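Local coordinates for protein copper-transporting ATPase (Sulfolobus solfataricus, PDB 2YJ5) that probably uses the energy of ATP hydrolysis to move copper across the membrane, this piece holding its nucleotide-binding and phosphorylation domains, at residues Asn34-Leu39 and Ile157-Lys162; Ile45-Ile50 and Ser130-Asp135. The protein carries 1 engineered substitution. All coordinates share one frame; numbering follows the deposited sequence.

Contact 1. Residues Asn34-Leu39 and Ile157-Lys162. Engineered in segment 34-39: Asn34 (natural residue Asp).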
loop_
_atom_site.group_PDB
_atom_site.type_symbol
_atom_site.label_atom_id
_atom_site.label_comp_id
_atom_site.label_asym_id
_atom_site.label_seq_id
_atom_site.Cartn_x
_atom_site.Cartn_y
_atom_site.Cartn_z
ATOM N N ASN A 34 -1.629 7.346 -5.191
ATOM C CA ASN A 34 -0.601 6.344 -4.993
ATOM C C ASN A 34 -1.257 5.170 -4.253
ATOM O O ASN A 34 -1.724 5.332 -3.140
ATOM C CB ASN A 34 0.563 6.931 -4.198
ATOM C CG ASN A 34 1.622 5.896 -3.860
ATOM O OD1 ASN A 34 2.293 5.365 -4.752
ATOM N ND2 ASN A 34 1.776 5.597 -2.563
ATOM N N LYS A 35 -1.313 4.002 -4.887
ATOM C CA LYS A 35 -2.121 2.880 -4.392
ATOM C C LYS A 35 -1.885 2.522 -2.935
ATOM O O LYS A 35 -2.793 2.607 -2.114
ATOM C CB LYS A 35 -1.910 1.625 -5.248
ATOM C CG LYS A 35 -2.446 0.318 -4.609
ATOM C CD LYS A 35 -2.186 -0.903 -5.505
ATOM C CE LYS A 35 -2.735 -2.201 -4.911
ATOM N NZ LYS A 35 -1.850 -2.835 -3.889
ATOM N N THR A 36 -0.665 2.105 -2.622
ATOM C CA THR A 36 -0.373 1.524 -1.324
ATOM C C THR A 36 -0.515 2.547 -0.201
ATOM O O THR A 36 0.071 3.628 -0.252
ATOM C CB THR A 36 1.035 0.863 -1.306
ATOM O OG1 THR A 36 1.173 -0.016 -2.436
ATOM C CG2 THR A 36 1.242 0.065 -0.030
ATOM N N GLY A 37 -1.313 2.206 0.807
ATOM C CA GLY A 37 -1.495 3.066 1.965
ATOM C C GLY A 37 -2.613 4.096 1.846
ATOM O O GLY A 37 -3.224 4.460 2.857
ATOM N N THR A 38 -2.876 4.579 0.629
ATOM C CA THR A 38 -4.018 5.465 0.417
ATOM C C THR A 38 -5.276 4.685 0.063
ATOM O O THR A 38 -6.249 4.741 0.803
ATOM C CB THR A 38 -3.758 6.573 -0.635
ATOM O OG1 THR A 38 -4.065 6.087 -1.951
ATOM C CG2 THR A 38 -2.320 7.051 -0.568
ATOM N N LEU A 39 -5.276 3.964 -1.059
ATOM C CA LEU A 39 -6.427 3.117 -1.398
ATOM C C LEU A 39 -6.484 1.776 -0.608
ATOM O O LEU A 39 -7.488 1.031 -0.693
ATOM C CB LEU A 39 -6.499 2.856 -2.910
ATOM C CG LEU A 39 -6.663 4.032 -3.881
ATOM C CD1 LEU A 39 -6.536 3.561 -5.328
ATOM C CD2 LEU A 39 -7.991 4.749 -3.670
ATOM N N ILE A 157 -4.618 6.028 -11.188
ATOM C CA ILE A 157 -4.011 5.225 -10.134
ATOM C C ILE A 157 -2.578 4.799 -10.475
ATOM O O ILE A 157 -2.323 4.212 -11.535
ATOM C CB ILE A 157 -4.845 3.970 -9.850
ATOM C CG1 ILE A 157 -6.234 4.371 -9.357
ATOM C CG2 ILE A 157 -4.129 3.074 -8.836
ATOM C CD1 ILE A 157 -7.261 3.240 -9.364
ATOM N N LEU A 158 -1.647 5.103 -9.575
ATOM C CA LEU A 158 -0.268 4.648 -9.718
ATOM C C LEU A 158 0.093 3.607 -8.644
ATOM O O LEU A 158 -0.219 3.789 -7.464
ATOM C CB LEU A 158 0.699 5.827 -9.614
ATOM C CG LEU A 158 0.422 7.077 -10.436
ATOM C CD1 LEU A 158 1.523 8.087 -10.183
ATOM C CD2 LEU A 158 0.312 6.740 -11.908
ATOM N N SER A 159 0.758 2.526 -9.050
ATOM C CA SER A 159 1.260 1.541 -8.091
ATOM C C SER A 159 2.619 0.952 -8.488
ATOM O O SER A 159 3.008 0.977 -9.658
ATOM C CB SER A 159 0.243 0.418 -7.895
ATOM O OG SER A 159 0.591 -0.389 -6.782
ATOM N N GLY A 160 3.337 0.425 -7.501
ATOM C CA GLY A 160 4.573 -0.288 -7.752
ATOM C C GLY A 160 4.370 -1.798 -7.815
ATOM O O GLY A 160 5.211 -2.522 -8.349
ATOM N N ASP A 161 3.255 -2.273 -7.267
ATOM C CA ASP A 161 2.946 -3.703 -7.249
ATOM C C ASP A 161 2.805 -4.275 -8.655
ATOM O O ASP A 161 2.663 -3.531 -9.630
ATOM C CB ASP A 161 1.667 -3.976 -6.446
ATOM C CG ASP A 161 1.901 -3.966 -4.941
ATOM O OD1 ASP A 161 2.892 -3.348 -4.491
ATOM O OD2 ASP A 161 1.092 -4.574 -4.206
ATOM N N LYS A 162 2.830 -5.603 -8.751
ATOM C CA LYS A 162 2.800 -6.285 -10.043
ATOM C C LYS A 162 1.452 -6.149 -10.748
ATOM O O LYS A 162 0.427 -5.905 -10.114
ATOM C CB LYS A 162 3.173 -7.762 -9.884
#
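The phosphorylation site of this P-type ATPase lies where Asn34-Leu39, which carries the DKTGT signature with Asn34 engineered in place of the natural aspartate, meets the SGD loop Ser159-Asp161. Asn34 and Leu158 form a parallel beta bridge, and Lys35 N then donates to Leu158 O at 2.8 Å in a nearly straight bond, N-H...O 166°. The Lys35 side chain follows the SGD loop outward. With CG anti to the backbone N (chi1 166°) and the chain extended until chi4, it passes alongside Ser159, Lys35 CD lying 3.1 Å from Ser159 OG. The bend at chi4 then brings Lys35 NZ to Asp161 OD2 at 3.4 Å, a salt bridge whose hydrogen bond is weak, the two side chains crossing at about a right angle. Ser159 OG accepts from Asp161 N, an ST turn that shapes the loop. On the other segment Thr38 OG1 reaches back to Asn34 O at 2.7 Å, from above the carbonyl plane, while Leu39 CD1 packs on Ile157 CD1. Asn34 OD1 takes a hydrogen bond from Lys187, a residue of the ATP site. Strand 30-34 runs between strands 154-158 and 201-205 in the parallel part of the central sheet, and helix 163-172 packs against Lys35, Ser159 and Asp161.

Contact 2. Residues Ile45-Ile50 and Ser130-Asp135. With A99 (5'-O-[(S)-hydroxy{[(R)-hydroxy({(S)-hydroxy[(1S)-1-(2-nitrophenyl)ethoxy]phosphoryl}oxy)phosphoryl]oxy}phosphoryl]adenosine), chain C.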
loop_
_atom_site.group_PDB
_atom_site.type_symbol
_atom_site.label_atom_id
_atom_site.label_comp_id
_atom_site.label_asym_id
_atom_site.label_seq_id
_atom_site.Cartn_x
_atom_site.Cartn_y
_atom_site.Cartn_z
ATOM N N ILE A 45 -1.484 -9.448 4.372
ATOM C CA ILE A 45 -2.038 -10.662 4.955
ATOM C C ILE A 45 -1.808 -11.804 3.992
ATOM O O ILE A 45 -1.540 -11.563 2.805
ATOM C CB ILE A 45 -3.557 -10.576 5.208
ATOM C CG1 ILE A 45 -4.310 -10.484 3.888
ATOM C CG2 ILE A 45 -3.891 -9.407 6.104
ATOM C CD1 ILE A 45 -5.807 -10.767 4.012
ATOM N N VAL A 46 -1.929 -13.039 4.490
ATOM C CA VAL A 46 -1.843 -14.232 3.644
ATOM C C VAL A 46 -3.173 -14.528 2.942
ATOM O O VAL A 46 -4.159 -14.816 3.597
ATOM C CB VAL A 46 -1.470 -15.475 4.470
ATOM C CG1 VAL A 46 -1.542 -16.736 3.603
ATOM C CG2 VAL A 46 -0.101 -15.302 5.129
ATOM N N THR A 47 -3.200 -14.476 1.612
ATOM C CA THR A 47 -4.441 -14.741 0.873
ATOM C C THR A 47 -4.578 -16.214 0.444
ATOM O O THR A 47 -5.686 -16.695 0.173
ATOM C CB THR A 47 -4.566 -13.826 -0.346
ATOM O OG1 THR A 47 -3.499 -14.103 -1.252
ATOM C CG2 THR A 47 -4.444 -12.380 0.069
ATOM N N GLN A 48 -3.461 -16.934 0.391
ATOM C CA GLN A 48 -3.505 -18.370 0.098
ATOM C C GLN A 48 -2.209 -19.096 0.467
ATOM O O GLN A 48 -1.108 -18.555 0.323
ATOM C CB GLN A 48 -3.848 -18.610 -1.383
ATOM C CG GLN A 48 -3.720 -20.071 -1.828
ATOM C CD GLN A 48 -4.980 -20.612 -2.504
ATOM O OE1 GLN A 48 -5.297 -20.232 -3.636
ATOM N NE2 GLN A 48 -5.698 -21.508 -1.815
ATOM N N PHE A 49 -2.360 -20.330 0.929
ATOM C CA PHE A 49 -1.231 -21.177 1.290
ATOM C C PHE A 49 -1.347 -22.524 0.611
ATOM O O PHE A 49 -2.378 -23.192 0.675
ATOM C CB PHE A 49 -1.147 -21.407 2.806
ATOM C CG PHE A 49 -0.102 -22.423 3.209
ATOM C CD1 PHE A 49 1.240 -22.076 3.262
ATOM C CD2 PHE A 49 -0.469 -23.713 3.580
ATOM C CE1 PHE A 49 2.210 -23.000 3.640
ATOM C CE2 PHE A 49 0.496 -24.654 3.968
ATOM C CZ PHE A 49 1.849 -24.287 3.997
ATOM N N ILE A 50 -0.260 -22.936 -0.003
ATOM C CA ILE A 50 -0.228 -24.215 -0.686
ATOM C C ILE A 50 0.868 -25.077 -0.082
ATOM O O ILE A 50 2.035 -24.713 -0.182
ATOM C CB ILE A 50 0.046 -24.011 -2.183
ATOM C CG1 ILE A 50 -1.052 -23.117 -2.777
ATOM C CG2 ILE A 50 0.087 -25.338 -2.896
ATOM C CD1 ILE A 50 -0.817 -22.606 -4.212
ATOM N N SER A 130 4.178 -22.830 -0.512
ATOM C CA SER A 130 4.211 -21.411 -0.852
ATOM C C SER A 130 3.036 -20.559 -0.333
ATOM O O SER A 130 1.941 -21.064 -0.026
ATOM C CB SER A 130 4.345 -21.240 -2.372
ATOM O OG SER A 130 3.208 -21.773 -3.036
ATOM N N PHE A 131 3.294 -19.257 -0.263
ATOM C CA PHE A 131 2.336 -18.256 0.199
ATOM C C PHE A 131 2.023 -17.198 -0.896
ATOM O O PHE A 131 2.930 -16.693 -1.578
ATOM C CB PHE A 131 2.901 -17.502 1.411
ATOM C CG PHE A 131 3.051 -18.338 2.667
ATOM C CD1 PHE A 131 1.987 -18.468 3.566
ATOM C CD2 PHE A 131 4.274 -18.930 2.992
ATOM C CE1 PHE A 131 2.113 -19.211 4.768
ATOM C CE2 PHE A 131 4.429 -19.687 4.185
ATOM C CZ PHE A 131 3.330 -19.826 5.081
ATOM N N ASN A 132 0.748 -16.850 -1.056
ATOM C CA ASN A 132 0.405 -15.644 -1.810
ATOM C C ASN A 132 0.061 -14.538 -0.808
ATOM O O ASN A 132 -0.813 -14.702 0.027
ATOM C CB ASN A 132 -0.742 -15.898 -2.817
ATOM C CG ASN A 132 -1.117 -14.646 -3.616
ATOM O OD1 ASN A 132 -1.423 -13.611 -3.043
ATOM N ND2 ASN A 132 -1.068 -14.737 -4.942
ATOM N N ILE A 133 0.763 -13.417 -0.880
ATOM C CA ILE A 133 0.549 -12.332 0.076
ATOM C C ILE A 133 0.001 -11.018 -0.557
ATOM O O ILE A 133 0.571 -10.505 -1.523
ATOM C CB ILE A 133 1.840 -12.118 0.917
ATOM C CG1 ILE A 133 1.856 -13.161 2.068
ATOM C CG2 ILE A 133 1.982 -10.653 1.377
ATOM C CD1 ILE A 133 2.892 -12.961 3.159
ATOM N N SER A 134 -1.104 -10.497 -0.010
ATOM C CA SER A 134 -1.755 -9.264 -0.510
ATOM C C SER A 134 -1.979 -8.179 0.556
ATOM O O SER A 134 -1.832 -8.426 1.744
ATOM C CB SER A 134 -3.112 -9.576 -1.168
ATOM O OG SER A 134 -2.965 -10.379 -2.327
ATOM N N ASP A 135 -2.356 -6.982 0.104
ATOM C CA ASP A 135 -2.666 -5.847 0.973
ATOM C C ASP A 135 -4.165 -5.851 1.297
ATOM O O ASP A 135 -4.919 -6.642 0.733
ATOM C CB ASP A 135 -2.274 -4.545 0.268
ATOM C CG ASP A 135 -2.069 -3.386 1.227
ATOM O OD1 ASP A 135 -2.737 -3.348 2.288
ATOM O OD2 ASP A 135 -1.232 -2.509 0.913
HETATM C "C'" A99 C . 5.207 -5.427 2.644
HETATM N N1 A99 C . 10.227 -13.717 5.019
HETATM C C2 A99 C . 10.012 -14.083 3.741
HETATM N N3 A99 C . 10.415 -13.353 2.680
HETATM C C4 A99 C . 11.090 -12.189 2.838
HETATM C C5 A99 C . 11.358 -11.718 4.210
HETATM C C6 A99 C . 10.884 -12.575 5.342
HETATM N N6 A99 C . 11.088 -12.256 6.652
HETATM N N7 A99 C . 12.024 -10.554 4.065
HETATM C C8 A99 C . 12.160 -10.299 2.730
HETATM N N9 A99 C . 11.594 -11.273 1.996
HETATM P PA A99 C . 12.277 -6.350 1.341
HETATM P PB A99 C . 9.894 -4.931 1.094
HETATM P PG A99 C . 7.177 -5.453 0.780
HETATM O "O'L" A99 C . 3.831 -2.065 1.933
HETATM O "O'M" A99 C . 2.943 -2.705 3.730
HETATM C "C1'" A99 C . 1.712 -4.311 1.317
HETATM O O1A A99 C . 12.823 -5.296 0.404
HETATM C C1B A99 C . 11.549 -11.366 0.504
HETATM O O1B A99 C . 10.520 -3.856 1.959
HETATM O O1G A99 C . 7.456 -6.473 -0.310
HETATM C "C2'" A99 C . 2.940 -4.180 1.963
HETATM N "N2'" A99 C . 3.245 -2.936 2.567
HETATM O "O2'" A99 C . 9.955 -11.722 -1.207
HETATM O O2A A99 C . 12.678 -6.385 2.804
HETATM C C2B A99 C . 10.181 -10.975 -0.004
HETATM O O2B A99 C . 9.729 -4.751 -0.403
HETATM O O2G A99 C . 6.096 -6.131 1.771
HETATM C "C3'" A99 C . 3.861 -5.372 1.982
HETATM O "O3'" A99 C . 9.335 -8.963 -1.118
HETATM O O3A A99 C . 10.677 -6.313 1.320
HETATM C C3B A99 C . 10.337 -9.489 -0.246
HETATM O O3B A99 C . 8.480 -5.360 1.723
HETATM O O3G A99 C . 6.768 -4.040 0.420
HETATM C "C4'" A99 C . 3.441 -6.543 1.353
HETATM O "O4'" A99 C . 12.468 -10.448 -0.117
HETATM C C4B A99 C . 11.737 -9.430 -0.827
HETATM C "C5'" A99 C . 2.203 -6.608 0.719
HETATM O "O5'" A99 C . 12.538 -7.816 0.715
HETATM C C5B A99 C . 12.397 -8.066 -0.678
HETATM C "C6'" A99 C . 1.349 -5.508 0.702
HETATM C "CM'" A99 C . 5.807 -4.090 3.087
#
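Phe49 lays its CD1 corner over one face of the Phe131 ring, 3.4 Å from Phe131 CE1. The planes meet at 48° with centroids 4.9 Å apart, so the pair is oblique. Val46 CG1 meets the edge of the Phe131 ring, in its plane, 3.9 Å from Phe131 CD1. Replacing Phe131 with alanine would probably open a gap beside Phe49 CD1, leaving that ring less firmly held, and take away the ring edge that Val46 CG1 meets. These residues lie on the face of the sheet covered by helices 53-63 and 69-80. Strand 45-50 is the edge of the six-stranded antiparallel sheet of the nucleotide-binding domain, and a classic beta bulge at Thr47 and Gln48, both facing Asn132, shifts its register by one. Asn132 O is gripped there by Thr47 N at 2.9 Å and, from well above the carbonyl plane, by Thr47 OG1 at 3.0 Å. Thr47 chi1 of 63° tucks OG1 between the backbone N and carbonyl carbon, which turns CG2 onto Ser134 CB. Beyond the bulge, Ile45 pairs with Ser134 through two backbone bonds. Just past the end of strand 126-134, Asp135 OD2 comes 3.5 Å from C1' of the nitrophenyl ring of A99, while Ile133 CG2 comes within 4.1 Å of its C5'.

Along the chain the segments come in the order 34-39, 45-50, 130-135, 157-162, so contact 2 is nested inside the loop that contact 1 closes. The two lie in different sheets, their centres about 18 Å apart: contact 1 in the mixed, HAD-like sheet of the phosphorylation domain, contact 2 in the antiparallel sheet of the nucleotide-binding domain inserted into it. Strand 45-50 follows soon after helix 35-39, and strand 126-134 leads back. The contacts meet where Thr36 CG2 packs 3.7 Å from Asp135 OD2. The nitrophenyl end of A99 sits by this seam, consistent with a cleft in which nucleotide bound to one domain can face the other.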